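Local coordinates for protein putative oxidoreductase YfjR (Streptomyces aurantiacus, PDB 4OQZ) that reduces imines as an S-selective imine reductase, probably drawing hydride from NADPH held by a Rossmann-type domain, at residues A[178-181]-A[182-185]; A[193-196]-A[197-201]; A[216-219]-A[220-223]; A[279-282]-A[283-287]. All coordinates share one frame; numbering follows the deposited sequence.

Contact 1 of 4, residues A[178-181]-A[182-185]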
ATOM      1  N   PRO A 178      -6.508  -1.831   1.207  1.00 34.90           N
ATOM      2  CA  PRO A 178      -5.986  -2.018  -0.157  1.00 32.73           C
ATOM      3  C   PRO A 178      -4.548  -2.465  -0.186  1.00 30.45           C
ATOM      4  O   PRO A 178      -4.205  -3.211  -1.085  1.00 32.88           O
ATOM      5  CB  PRO A 178      -6.119  -0.618  -0.789  1.00 36.14           C
ATOM      6  CG  PRO A 178      -7.128   0.087   0.043  1.00 42.72           C
ATOM      7  CD  PRO A 178      -6.873  -0.413   1.426  1.00 38.63           C
ATOM      8  N   ALA A 179      -3.685  -1.982   0.738  1.00 25.81           N
ATOM      9  CA  ALA A 179      -2.298  -2.437   0.777  1.00 26.40           C
ATOM     10  C   ALA A 179      -2.265  -3.941   0.983  1.00 31.63           C
ATOM     11  O   ALA A 179      -1.646  -4.677   0.202  1.00 33.06           O
ATOM     12  CB  ALA A 179      -1.551  -1.745   1.897  1.00 25.94           C
ATOM     13  N   MET A 180      -3.047  -4.430   1.959  1.00 31.69           N
ATOM     14  CA  MET A 180      -3.124  -5.871   2.215  1.00 32.02           C
ATOM     15  C   MET A 180      -3.730  -6.647   1.073  1.00 35.42           C
ATOM     16  O   MET A 180      -3.220  -7.731   0.759  1.00 35.34           O
ATOM     17  CB  MET A 180      -3.821  -6.197   3.537  1.00 33.41           C
ATOM     18  CG  MET A 180      -3.023  -5.788   4.786  1.00 34.13           C
ATOM     19  SD  MET A 180      -1.282  -6.331   4.866  1.00 35.85           S
ATOM     20  CE  MET A 180      -1.505  -8.134   4.907  1.00 33.82           C
ATOM     21  N   LEU A 181      -4.754  -6.067   0.413  1.00 31.93           N
ATOM     22  CA  LEU A 181      -5.396  -6.652  -0.749  1.00 32.10           C
ATOM     23  C   LEU A 181      -4.452  -6.728  -1.950  1.00 39.35           C
ATOM     24  O   LEU A 181      -4.516  -7.721  -2.688  1.00 43.37           O
ATOM     25  CB  LEU A 181      -6.686  -5.913  -1.106  1.00 32.93           C
ATOM     26  CG  LEU A 181      -7.555  -6.545  -2.238  1.00 38.77           C
ATOM     27  CD1 LEU A 181      -7.920  -8.011  -1.920  1.00 39.72           C
ATOM     28  CD2 LEU A 181      -8.803  -5.758  -2.462  1.00 40.99           C
ATOM     29  N   SER A 182      -3.540  -5.707  -2.117  1.00 35.77           N
ATOM     30  CA  SER A 182      -2.553  -5.708  -3.202  1.00 34.47           C
ATOM     31  C   SER A 182      -1.556  -6.825  -2.939  1.00 39.94           C
ATOM     32  O   SER A 182      -1.081  -7.462  -3.882  1.00 41.00           O
ATOM     33  CB  SER A 182      -1.900  -4.346  -3.380  1.00 33.08           C
ATOM     34  OG  SER A 182      -0.879  -4.122  -2.412  1.00 32.22           O
ATOM     35  N   TYR A 183      -1.263  -7.075  -1.661  1.00 36.52           N
ATOM     36  CA  TYR A 183      -0.427  -8.220  -1.271  1.00 37.29           C
ATOM     37  C   TYR A 183      -1.158  -9.529  -1.596  1.00 40.85           C
ATOM     38  O   TYR A 183      -0.541 -10.429  -2.155  1.00 41.58           O
ATOM     39  CB  TYR A 183       0.058  -8.151   0.196  1.00 36.84           C
ATOM     40  CG  TYR A 183       0.984  -9.298   0.570  1.00 38.82           C
ATOM     41  CD1 TYR A 183       2.079  -9.624  -0.228  1.00 40.88           C
ATOM     42  CD2 TYR A 183       0.740 -10.078   1.695  1.00 39.51           C
ATOM     43  CE1 TYR A 183       2.939 -10.661   0.109  1.00 42.65           C
ATOM     44  CE2 TYR A 183       1.565 -11.164   2.015  1.00 41.42           C
ATOM     45  CZ  TYR A 183       2.655 -11.460   1.207  1.00 48.60           C
ATOM     46  OH  TYR A 183       3.496 -12.500   1.495  1.00 44.87           O
ATOM     47  N   TRP A 184      -2.487  -9.617  -1.356  1.00 39.91           N
ATOM     48  CA  TRP A 184      -3.217 -10.866  -1.683  1.00 40.92           C
ATOM     49  C   TRP A 184      -3.176 -11.059  -3.191  1.00 44.02           C
ATOM     50  O   TRP A 184      -2.980 -12.171  -3.648  1.00 44.00           O
ATOM     51  CB  TRP A 184      -4.677 -10.878  -1.200  1.00 41.63           C
ATOM     52  CG  TRP A 184      -4.967 -10.727   0.273  1.00 41.79           C
ATOM     53  CD1 TRP A 184      -6.179 -10.418   0.816  1.00 45.57           C
ATOM     54  CD2 TRP A 184      -4.083 -10.965   1.384  1.00 39.86           C
ATOM     55  NE1 TRP A 184      -6.089 -10.368   2.186  1.00 43.85           N
ATOM     56  CE2 TRP A 184      -4.819 -10.716   2.564  1.00 43.67           C
ATOM     57  CE3 TRP A 184      -2.717 -11.287   1.504  1.00 39.83           C
ATOM     58  CZ2 TRP A 184      -4.250 -10.812   3.841  1.00 41.84           C
ATOM     59  CZ3 TRP A 184      -2.168 -11.403   2.770  1.00 39.42           C
ATOM     60  CH2 TRP A 184      -2.930 -11.166   3.917  1.00 40.05           C
ATOM     61  N   GLN A 185      -3.253  -9.945  -3.964  1.00 39.92           N
ATOM     62  CA  GLN A 185      -3.129  -9.993  -5.418  1.00 40.63           C
ATOM     63  C   GLN A 185      -1.728 -10.459  -5.907  1.00 42.46           C
ATOM     64  O   GLN A 185      -1.640 -11.204  -6.885  1.00 44.86           O
ATOM     65  CB  GLN A 185      -3.489  -8.635  -6.027  1.00 41.00           C
ATOM     66  CG  GLN A 185      -3.537  -8.654  -7.541  1.00 39.69           C
ATOM     67  CD  GLN A 185      -4.779  -9.293  -8.094  1.00 51.96           C
ATOM     68  OE1 GLN A 185      -5.889  -9.123  -7.572  1.00 50.27           O
ATOM     69  NE2 GLN A 185      -4.615 -10.041  -9.170  1.00 49.54           N
TER
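Met180 and Trp184 sit one helical turn apart and carry the main apolar contact. The methyl CE of Met180 touches the benzo side of the indole, 3.5 Å from Trp184 CH2. Two bends bring it there: the Met180 chain folds at chi2 (-50°) and again at chi3 (-64°). On the pyrrole side, Leu181 CD1 lies 4.0 Å from Trp184 CD1, the two side chains crossing at about a right angle. The backbone oxygen of Met180 also lies over one face of the indole, 3.3 Å above its plane.

The polar contacts are those of an alpha helix just past a proline kink, where Pro178 N has no bond to the turn before. Four main-chain bonds cross the segments, from the nitrogens of Ser182, Tyr183, Trp184 and Gln185 to the oxygens four residues back. Ala179 O takes two donors. Tyr183 N reaches it at 3.1 Å, and the hydroxyl Ser182 OG at 2.8 Å. The buried serine hydroxyl thus bonds back to the carbonyl three residues earlier.

All of this belongs to the long helix 163-191. Leu181 and Ser182 pack on Phe257 of helix 256-269, and Tyr183 packs on Ile200 of helix 197-209. Trp184 meets Tyr218 on helix 211-224 of the second subunit edge-to-face.

Contact 2 of 4, residues A[193-196]-A[197-201]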
ATOM      1  N   HIS A 193       3.230 -18.876 -10.856  1.00 65.23           N
ATOM      2  CA  HIS A 193       4.616 -18.856 -11.324  1.00 64.81           C
ATOM      3  C   HIS A 193       5.653 -19.558 -10.417  1.00 68.51           C
ATOM      4  O   HIS A 193       6.852 -19.325 -10.567  1.00 68.31           O
ATOM      5  CB  HIS A 193       5.036 -17.425 -11.639  1.00 63.06           C
ATOM      6  CG  HIS A 193       4.283 -16.816 -12.778  1.00 67.39           C
ATOM      7  ND1 HIS A 193       3.271 -15.901 -12.562  1.00 68.41           N
ATOM      8  CD2 HIS A 193       4.447 -16.983 -14.111  1.00 71.09           C
ATOM      9  CE1 HIS A 193       2.849 -15.544 -13.762  1.00 69.26           C
ATOM     10  NE2 HIS A 193       3.519 -16.177 -14.727  1.00 71.26           N
ATOM     11  N   GLY A 194       5.191 -20.440  -9.536  1.00 65.90           N
ATOM     12  CA  GLY A 194       6.046 -21.230  -8.652  1.00 66.02           C
ATOM     13  C   GLY A 194       6.649 -20.524  -7.452  1.00 67.33           C
ATOM     14  O   GLY A 194       7.514 -21.098  -6.777  1.00 68.34           O
ATOM     15  N   LEU A 195       6.191 -19.287  -7.157  1.00 58.74           N
ATOM     16  CA  LEU A 195       6.681 -18.501  -6.027  1.00 54.64           C
ATOM     17  C   LEU A 195       5.712 -18.505  -4.854  1.00 57.97           C
ATOM     18  O   LEU A 195       4.486 -18.418  -5.042  1.00 58.79           O
ATOM     19  CB  LEU A 195       7.017 -17.046  -6.469  1.00 51.88           C
ATOM     20  CG  LEU A 195       8.051 -16.912  -7.609  1.00 56.27           C
ATOM     21  CD1 LEU A 195       7.947 -15.575  -8.293  1.00 54.88           C
ATOM     22  CD2 LEU A 195       9.472 -17.164  -7.122  1.00 57.43           C
ATOM     23  N   THR A 196       6.268 -18.587  -3.636  1.00 53.30           N
ATOM     24  CA  THR A 196       5.495 -18.603  -2.392  1.00 53.04           C
ATOM     25  C   THR A 196       5.298 -17.174  -1.867  1.00 54.18           C
ATOM     26  O   THR A 196       5.908 -16.250  -2.390  1.00 52.94           O
ATOM     27  CB  THR A 196       6.129 -19.554  -1.340  1.00 63.82           C
ATOM     28  OG1 THR A 196       7.140 -18.870  -0.591  1.00 62.01           O
ATOM     29  CG2 THR A 196       6.647 -20.876  -1.938  1.00 62.43           C
ATOM     30  N   ALA A 197       4.472 -17.003  -0.831  1.00 49.99           N
ATOM     31  CA  ALA A 197       4.218 -15.714  -0.207  1.00 47.36           C
ATOM     32  C   ALA A 197       5.483 -15.183   0.509  1.00 50.55           C
ATOM     33  O   ALA A 197       5.763 -13.982   0.452  1.00 47.50           O
ATOM     34  CB  ALA A 197       3.048 -15.827   0.764  1.00 47.77           C
ATOM     35  N   ALA A 198       6.251 -16.083   1.166  1.00 48.12           N
ATOM     36  CA  ALA A 198       7.496 -15.740   1.866  1.00 47.34           C
ATOM     37  C   ALA A 198       8.633 -15.400   0.893  1.00 48.86           C
ATOM     38  O   ALA A 198       9.635 -14.812   1.308  1.00 48.86           O
ATOM     39  CB  ALA A 198       7.913 -16.894   2.778  1.00 50.97           C
ATOM     40  N   ASP A 199       8.498 -15.820  -0.377  1.00 43.62           N
ATOM     41  CA  ASP A 199       9.455 -15.586  -1.441  1.00 45.40           C
ATOM     42  C   ASP A 199       9.360 -14.104  -1.844  1.00 47.62           C
ATOM     43  O   ASP A 199      10.376 -13.438  -2.000  1.00 50.40           O
ATOM     44  CB  ASP A 199       9.115 -16.454  -2.677  1.00 49.09           C
ATOM     45  CG  ASP A 199       9.514 -17.920  -2.632  1.00 57.87           C
ATOM     46  OD1 ASP A 199       9.575 -18.485  -1.525  1.00 62.30           O
ATOM     47  OD2 ASP A 199       9.670 -18.523  -3.716  1.00 57.11           O
ATOM     48  N   ILE A 200       8.125 -13.605  -1.986  1.00 41.54           N
ATOM     49  CA  ILE A 200       7.826 -12.228  -2.377  1.00 39.25           C
ATOM     50  C   ILE A 200       7.714 -11.301  -1.162  1.00 42.04           C
ATOM     51  O   ILE A 200       7.840 -10.089  -1.320  1.00 40.03           O
ATOM     52  CB  ILE A 200       6.611 -12.150  -3.358  1.00 41.91           C
ATOM     53  CG1 ILE A 200       5.266 -12.496  -2.678  1.00 41.27           C
ATOM     54  CG2 ILE A 200       6.871 -12.980  -4.639  1.00 43.54           C
ATOM     55  CD1 ILE A 200       4.056 -12.279  -3.595  1.00 44.72           C
ATOM     56  N   ALA A 201       7.527 -11.862   0.055  1.00 37.70           N
ATOM     57  CA  ALA A 201       7.442 -11.029   1.268  1.00 38.24           C
ATOM     58  C   ALA A 201       8.557  -9.949   1.388  1.00 43.97           C
ATOM     59  O   ALA A 201       8.227  -8.802   1.716  1.00 41.52           O
ATOM     60  CB  ALA A 201       7.411 -11.887   2.527  1.00 39.94           C
TER
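Leu195 CD2 meets Asp199 OD2 at 3.7 Å, the two side chains crossing at about a right angle. The leucine CB also stands 4.5 Å from Ile200 CG2, a loose apolar contact. Just before it, Gly194 has a positive phi and is the C-prime residue of a Schellman motif that closes helix 163-191, in which Leu195 N bonds to Ala190 O and Gly194 N to Asp191 O.

Thr196 comes next and is the N-cap residue of helix 197-209. One helix thus ends and the next begins within a few residues, a short connection between successive helices. Thr196 OG1 donates to Asp199 OD1 at 2.6 Å, meeting that oxygen from above the carboxylate plane, 67° out of it. With chi1 at 86°, OG1 lies between the backbone N and the carbonyl carbon, on the side of the Asp199 carboxylate. The other carboxylate oxygen turns to the backbone: Thr196 N points almost straight at Asp199 OD2, at 171°, but the bond is long and weak at 3.4 Å. With Asp199 at N3, this resembles one half of a capping box. Thr196 O receives Asp199 N and Ile200 N, both weakly.

Asp223 of the second subunit also reaches this helix start. Its carboxylate accepts from Ala197 N and Ala198 N, and its OD2 is also hydrogen-bonded with Thr196 OG1. Ile200 packs on Ala186 and Ala190 of helix 163-191, while Ala197 O receives the hydroxyl of Tyr183.

Contact 3 of 4, residues A[216-219]-A[220-223]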
ATOM      1  N   ASP A 216       5.859  11.920   0.382  1.00 49.79           N
ATOM      2  CA  ASP A 216       6.411  13.225   0.775  1.00 51.85           C
ATOM      3  C   ASP A 216       6.628  14.095  -0.444  1.00 57.73           C
ATOM      4  O   ASP A 216       6.280  15.271  -0.398  1.00 59.23           O
ATOM      5  CB  ASP A 216       7.723  13.086   1.552  1.00 53.50           C
ATOM      6  CG  ASP A 216       7.558  12.599   2.973  1.00 62.11           C
ATOM      7  OD1 ASP A 216       6.552  12.971   3.615  1.00 62.57           O
ATOM      8  OD2 ASP A 216       8.477  11.914   3.472  1.00 65.33           O
ATOM      9  N   PHE A 217       7.168  13.494  -1.536  1.00 54.05           N
ATOM     10  CA  PHE A 217       7.412  14.130  -2.819  1.00 57.03           C
ATOM     11  C   PHE A 217       6.089  14.591  -3.397  1.00 59.23           C
ATOM     12  O   PHE A 217       5.987  15.739  -3.831  1.00 59.77           O
ATOM     13  CB  PHE A 217       8.125  13.183  -3.804  1.00 58.06           C
ATOM     14  CG  PHE A 217       8.424  13.818  -5.151  1.00 62.21           C
ATOM     15  CD1 PHE A 217       7.667  13.496  -6.274  1.00 64.79           C
ATOM     16  CD2 PHE A 217       9.479  14.711  -5.300  1.00 66.79           C
ATOM     17  CE1 PHE A 217       7.962  14.051  -7.517  1.00 69.09           C
ATOM     18  CE2 PHE A 217       9.754  15.293  -6.540  1.00 72.86           C
ATOM     19  CZ  PHE A 217       8.987  14.974  -7.639  1.00 71.26           C
ATOM     20  N   TYR A 218       5.076  13.713  -3.382  1.00 49.01           N
ATOM     21  CA  TYR A 218       3.770  14.078  -3.899  1.00 49.26           C
ATOM     22  C   TYR A 218       2.937  15.007  -3.033  1.00 55.02           C
ATOM     23  O   TYR A 218       2.240  15.845  -3.594  1.00 58.00           O
ATOM     24  CB  TYR A 218       2.995  12.895  -4.463  1.00 48.26           C
ATOM     25  CG  TYR A 218       3.573  12.424  -5.778  1.00 51.44           C
ATOM     26  CD1 TYR A 218       4.414  11.317  -5.836  1.00 52.02           C
ATOM     27  CD2 TYR A 218       3.288  13.090  -6.965  1.00 55.17           C
ATOM     28  CE1 TYR A 218       4.979  10.901  -7.041  1.00 53.96           C
ATOM     29  CE2 TYR A 218       3.847  12.684  -8.175  1.00 56.86           C
ATOM     30  CZ  TYR A 218       4.686  11.581  -8.210  1.00 62.94           C
ATOM     31  OH  TYR A 218       5.256  11.180  -9.395  1.00 65.54           O
ATOM     32  N   ALA A 219       3.028  14.903  -1.691  1.00 49.92           N
ATOM     33  CA  ALA A 219       2.287  15.767  -0.755  1.00 50.76           C
ATOM     34  C   ALA A 219       2.535  17.235  -1.029  1.00 62.13           C
ATOM     35  O   ALA A 219       1.582  18.010  -1.037  1.00 66.67           O
ATOM     36  CB  ALA A 219       2.677  15.466   0.683  1.00 48.40           C
ATOM     37  N   ALA A 220       3.818  17.625  -1.221  1.00 60.60           N
ATOM     38  CA  ALA A 220       4.242  19.007  -1.461  1.00 64.62           C
ATOM     39  C   ALA A 220       3.663  19.577  -2.750  1.00 71.26           C
ATOM     40  O   ALA A 220       3.277  20.744  -2.785  1.00 73.78           O
ATOM     41  CB  ALA A 220       5.763  19.095  -1.493  1.00 66.12           C
ATOM     42  N   ARG A 221       3.595  18.747  -3.802  1.00 66.79           N
ATOM     43  CA  ARG A 221       3.098  19.150  -5.114  1.00 68.67           C
ATOM     44  C   ARG A 221       1.569  19.299  -5.113  1.00 70.34           C
ATOM     45  O   ARG A 221       1.075  20.226  -5.745  1.00 73.21           O
ATOM     46  CB  ARG A 221       3.547  18.143  -6.186  1.00 68.05           C
ATOM     47  CG  ARG A 221       5.053  17.860  -6.231  1.00 67.22           C
ATOM     48  CD  ARG A 221       5.390  16.636  -7.075  1.00 58.08           C
ATOM     49  NE  ARG A 221       5.340  16.938  -8.502  1.00 81.48           N
ATOM     50  CZ  ARG A 221       4.285  16.722  -9.281  1.00 87.84           C
ATOM     51  NH1 ARG A 221       3.177  16.179  -8.779  1.00 65.24           N
ATOM     52  NH2 ARG A 221       4.328  17.046 -10.564  1.00 65.13           N
ATOM     53  N   ILE A 222       0.823  18.389  -4.422  1.00 61.14           N
ATOM     54  CA  ILE A 222      -0.649  18.440  -4.337  1.00 60.54           C
ATOM     55  C   ILE A 222      -1.090  19.709  -3.592  1.00 65.68           C
ATOM     56  O   ILE A 222      -1.983  20.434  -4.059  1.00 66.72           O
ATOM     57  CB  ILE A 222      -1.260  17.161  -3.668  1.00 59.89           C
ATOM     58  CG1 ILE A 222      -0.878  15.878  -4.427  1.00 56.94           C
ATOM     59  CG2 ILE A 222      -2.783  17.291  -3.550  1.00 62.98           C
ATOM     60  CD1 ILE A 222      -0.776  14.534  -3.511  1.00 51.34           C
ATOM     61  N   ASP A 223      -0.477  19.951  -2.417  1.00 62.33           N
ATOM     62  CA  ASP A 223      -0.797  21.096  -1.572  1.00 65.56           C
ATOM     63  C   ASP A 223      -0.552  22.423  -2.244  1.00 75.63           C
ATOM     64  O   ASP A 223      -1.227  23.395  -1.913  1.00 79.24           O
ATOM     65  CB  ASP A 223      -0.109  20.995  -0.205  1.00 65.65           C
ATOM     66  CG  ASP A 223      -0.654  19.865   0.652  1.00 71.11           C
ATOM     67  OD1 ASP A 223      -1.803  19.432   0.406  1.00 72.53           O
ATOM     68  OD2 ASP A 223       0.058  19.429   1.581  1.00 69.81           O
TER
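Arg221 lays its CD over the face of the Phe217 ring, 4.1 Å from the ring centroid, in a CH-pi contact. The chain bends at chi3 (78°), and the guanidinium plane ends only 18° from that of the ring. Arg221 also runs alongside Tyr218, pointing the same way, with NH1 3.6 Å from Tyr218 CD2.

Two backbone acceptors are answered within the helix. Tyr218 O receives Ile222 N at 3.0 Å, nearly along the C=O axis, and a weak bond from Arg221 N. Ala219 O receives Asp223 N at 3.1 Å. Phe217 O instead has the methylene Arg221 CG beside it at 3.3 Å. The polar ends find partners farther off. Tyr218 OH bonds to Asp232 OD1. Both carboxylate oxygens of Asp223 are bonded to the start of helix 197-209 of the second subunit.

Replacing Arg221 with an alanine would probably uncover the Phe217 face and leave that ring freer to turn.

Helix 211-224 therefore divides its chemistry. The methylene part of an arginine lies against an aromatic ring of its own chain, while an aspartate spends its carboxylate on the partner subunit, where the negative charge probably suits the start of a helix.

Contact 4 of 4, residues A[279-282]-A[283-287]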
ATOM      1  N   SER A 279      -1.062  11.837 -10.244  1.00 54.63           N
ATOM      2  CA  SER A 279      -1.660  12.508  -9.091  1.00 55.07           C
ATOM      3  C   SER A 279      -2.932  13.275  -9.521  1.00 58.43           C
ATOM      4  O   SER A 279      -3.821  13.517  -8.700  1.00 54.94           O
ATOM      5  CB  SER A 279      -0.656  13.490  -8.499  1.00 61.96           C
ATOM      6  OG  SER A 279      -1.154  14.079  -7.309  1.00 73.98           O
ATOM      7  N   SER A 280      -3.020  13.656 -10.818  1.00 59.13           N
ATOM      8  CA  SER A 280      -4.162  14.413 -11.333  1.00 62.87           C
ATOM      9  C   SER A 280      -5.522  13.772 -11.049  1.00 65.92           C
ATOM     10  O   SER A 280      -6.499  14.493 -10.951  1.00 67.50           O
ATOM     11  CB  SER A 280      -3.996  14.735 -12.815  1.00 68.05           C
ATOM     12  OG  SER A 280      -5.153  15.382 -13.314  1.00 89.40           O
ATOM     13  N   VAL A 281      -5.589  12.451 -10.837  1.00 60.69           N
ATOM     14  CA  VAL A 281      -6.872  11.824 -10.533  0.50 60.33           C
ATOM     15  C   VAL A 281      -7.535  12.327  -9.237  1.00 61.54           C
ATOM     16  O   VAL A 281      -8.755  12.267  -9.133  1.00 62.33           O
ATOM     17  CB  VAL A 281      -6.952  10.295 -10.745  1.00 63.21           C
ATOM     18  CG1 VAL A 281      -7.898   9.957 -11.883  1.00 66.41           C
ATOM     19  CG2 VAL A 281      -5.580   9.674 -10.974  1.00 60.67           C
ATOM     20  N   ILE A 282      -6.746  12.864  -8.272  1.00 57.09           N
ATOM     21  CA  ILE A 282      -7.287  13.430  -7.015  1.00 57.25           C
ATOM     22  C   ILE A 282      -8.431  14.426  -7.296  1.00 64.14           C
ATOM     23  O   ILE A 282      -9.474  14.357  -6.635  1.00 62.11           O
ATOM     24  CB  ILE A 282      -6.185  14.068  -6.114  1.00 58.73           C
ATOM     25  CG1 ILE A 282      -5.215  13.000  -5.574  1.00 53.58           C
ATOM     26  CG2 ILE A 282      -6.803  14.856  -4.941  1.00 61.68           C
ATOM     27  CD1 ILE A 282      -3.946  13.537  -5.063  1.00 51.83           C
ATOM     28  N   LYS A 283      -8.237  15.339  -8.280  1.00 66.92           N
ATOM     29  CA  LYS A 283      -9.253  16.341  -8.647  1.00 71.87           C
ATOM     30  C   LYS A 283     -10.600  15.755  -9.115  1.00 79.90           C
ATOM     31  O   LYS A 283     -11.619  16.443  -9.048  1.00 82.76           O
ATOM     32  CB  LYS A 283      -8.724  17.531  -9.490  1.00 77.79           C
ATOM     33  CG  LYS A 283      -7.848  17.188 -10.685  1.00 81.50           C
ATOM     34  CD  LYS A 283      -6.757  18.234 -10.912  1.00 83.97           C
ATOM     35  CE  LYS A 283      -6.752  18.790 -12.321  1.00 83.05           C
ATOM     36  NZ  LYS A 283      -5.895  18.007 -13.258  1.00 82.89           N
ATOM     37  N   LEU A 284     -10.616  14.447  -9.463  1.00 75.74           N
ATOM     38  CA  LEU A 284     -11.836  13.718  -9.804  1.00 77.46           C
ATOM     39  C   LEU A 284     -12.414  13.021  -8.572  1.00 78.45           C
ATOM     40  O   LEU A 284     -13.603  12.708  -8.566  1.00 79.80           O
ATOM     41  CB  LEU A 284     -11.590  12.684 -10.904  1.00 76.90           C
ATOM     42  CG  LEU A 284     -11.291  13.204 -12.291  1.00 84.00           C
ATOM     43  CD1 LEU A 284     -10.774  12.107 -13.145  1.00 81.91           C
ATOM     44  CD2 LEU A 284     -12.548  13.822 -12.959  1.00 93.98           C
ATOM     45  N   MET A 285     -11.585  12.774  -7.534  1.00 72.46           N
ATOM     46  CA  MET A 285     -12.028  12.101  -6.304  1.00 70.05           C
ATOM     47  C   MET A 285     -12.622  13.033  -5.260  1.00 73.99           C
ATOM     48  O   MET A 285     -13.541  12.621  -4.557  1.00 74.64           O
ATOM     49  CB  MET A 285     -10.924  11.239  -5.674  1.00 68.03           C
ATOM     50  CG  MET A 285     -10.486  10.097  -6.527  1.00 70.68           C
ATOM     51  SD  MET A 285      -8.820   9.667  -6.022  1.00 72.07           S
ATOM     52  CE  MET A 285      -8.111   9.367  -7.556  1.00 69.17           C
ATOM     53  N   LYS A 286     -12.100  14.268  -5.140  1.00 70.69           N
ATOM     54  CA  LYS A 286     -12.573  15.277  -4.171  1.00 72.29           C
ATOM     55  C   LYS A 286     -14.046  15.639  -4.351  1.00 81.36           C
ATOM     56  O   LYS A 286     -14.581  15.461  -5.450  1.00 84.44           O
ATOM     57  CB  LYS A 286     -11.733  16.557  -4.265  1.00 75.43           C
ATOM     58  CG  LYS A 286     -10.266  16.396  -3.890  1.00 83.43           C
ATOM     59  CD  LYS A 286      -9.436  17.479  -4.569  1.00102.78           C
ATOM     60  CE  LYS A 286      -9.175  18.694  -3.714  1.00118.27           C
ATOM     61  NZ  LYS A 286      -7.905  18.560  -2.953  1.00124.75           N
ATOM     62  N   LYS A 287     -14.694  16.179  -3.287  1.00 78.80           N
ATOM     63  CA  LYS A 287     -16.094  16.630  -3.351  1.00 95.99           C
ATOM     64  C   LYS A 287     -16.170  17.885  -4.220  1.00120.95           C
ATOM     65  O   LYS A 287     -15.386  18.806  -4.006  1.00 83.66           O
ATOM     66  CB  LYS A 287     -16.670  16.929  -1.952  1.00 97.96           C
ATOM     67  CG  LYS A 287     -18.173  17.248  -1.981  1.00116.17           C
ATOM     68  CD  LYS A 287     -18.690  17.843  -0.677  1.00126.94           C
ATOM     69  CE  LYS A 287     -20.183  17.659  -0.533  1.00142.22           C
ATOM     70  NZ  LYS A 287     -20.661  18.034   0.826  1.00152.86           N
TER
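Ser280 and Lys283 form the polar first shell, with Lys283 NZ donating to Ser280 OG at 2.7 Å. The lysine CG lies between the backbone N and the carbonyl carbon (chi1 48°), which puts it 3.0 Å from Ser280 O. Bends at each later torsion then bring NZ back to the serine. Ser280 OG also has a weak bond with Gly274 N. With a valine in place of Ser280, the Lys283 ammonium would lose its hydroxyl acceptor and its curled chain would probably be freer to move. On the apolar side, Met285 CE sits 3.5 Å from Val281 CB, and Leu284 CD1 is 3.8 Å from Val281 CG1. Ile282 CG2 touches the lysine chain of Lys286 at CD, 3.7 Å away.

A short helical turn near the C-terminus holds these groups in place, mixing bonds to the third residue back with bonds to the fourth. Lys283 N bonds to Ser280 O and Leu284 N to Val281 O, each three residues back. Ile282 O takes both kinds, from Met285 N and from Lys286 N, the latter at 3.0 Å.

Farther out, Ile282 packs on Ile222 of helix 211-224 and on Trp184 of the second subunit. Met285 lies on Ala188 of that subunit. Lys286 NZ makes a salt bridge with Asp191 of the second subunit.

The two lysines differ in chemistry: Lys283 folds back onto its own turn, whereas Lys286 carries its charge across the dimer interface.

Overall arrangement
All four contacts lie in the helical C-terminal region, and all touch the second subunit. Contact 1 is the fully buried one, dominated by apolar and aromatic packing within a single long helix. Contacts 2, 3 and 4 are only partly buried: contact 2 is polar capping, contact 3 an arginine-aromatic contact, and contact 4 mixed. Contacts 1 and 2 touch each other, Tyr183 joining successive helices; contacts 3 and 4 touch through Ile222, which packs on Ser279 and Ile282. The pairs lie apart within a chain, with contacts 2 and 3 about 33 Å between centres. Across the dimer they come together: contact 3 of one subunit meets contacts 1 and 2 of the other, and contact 4 meets contact 1.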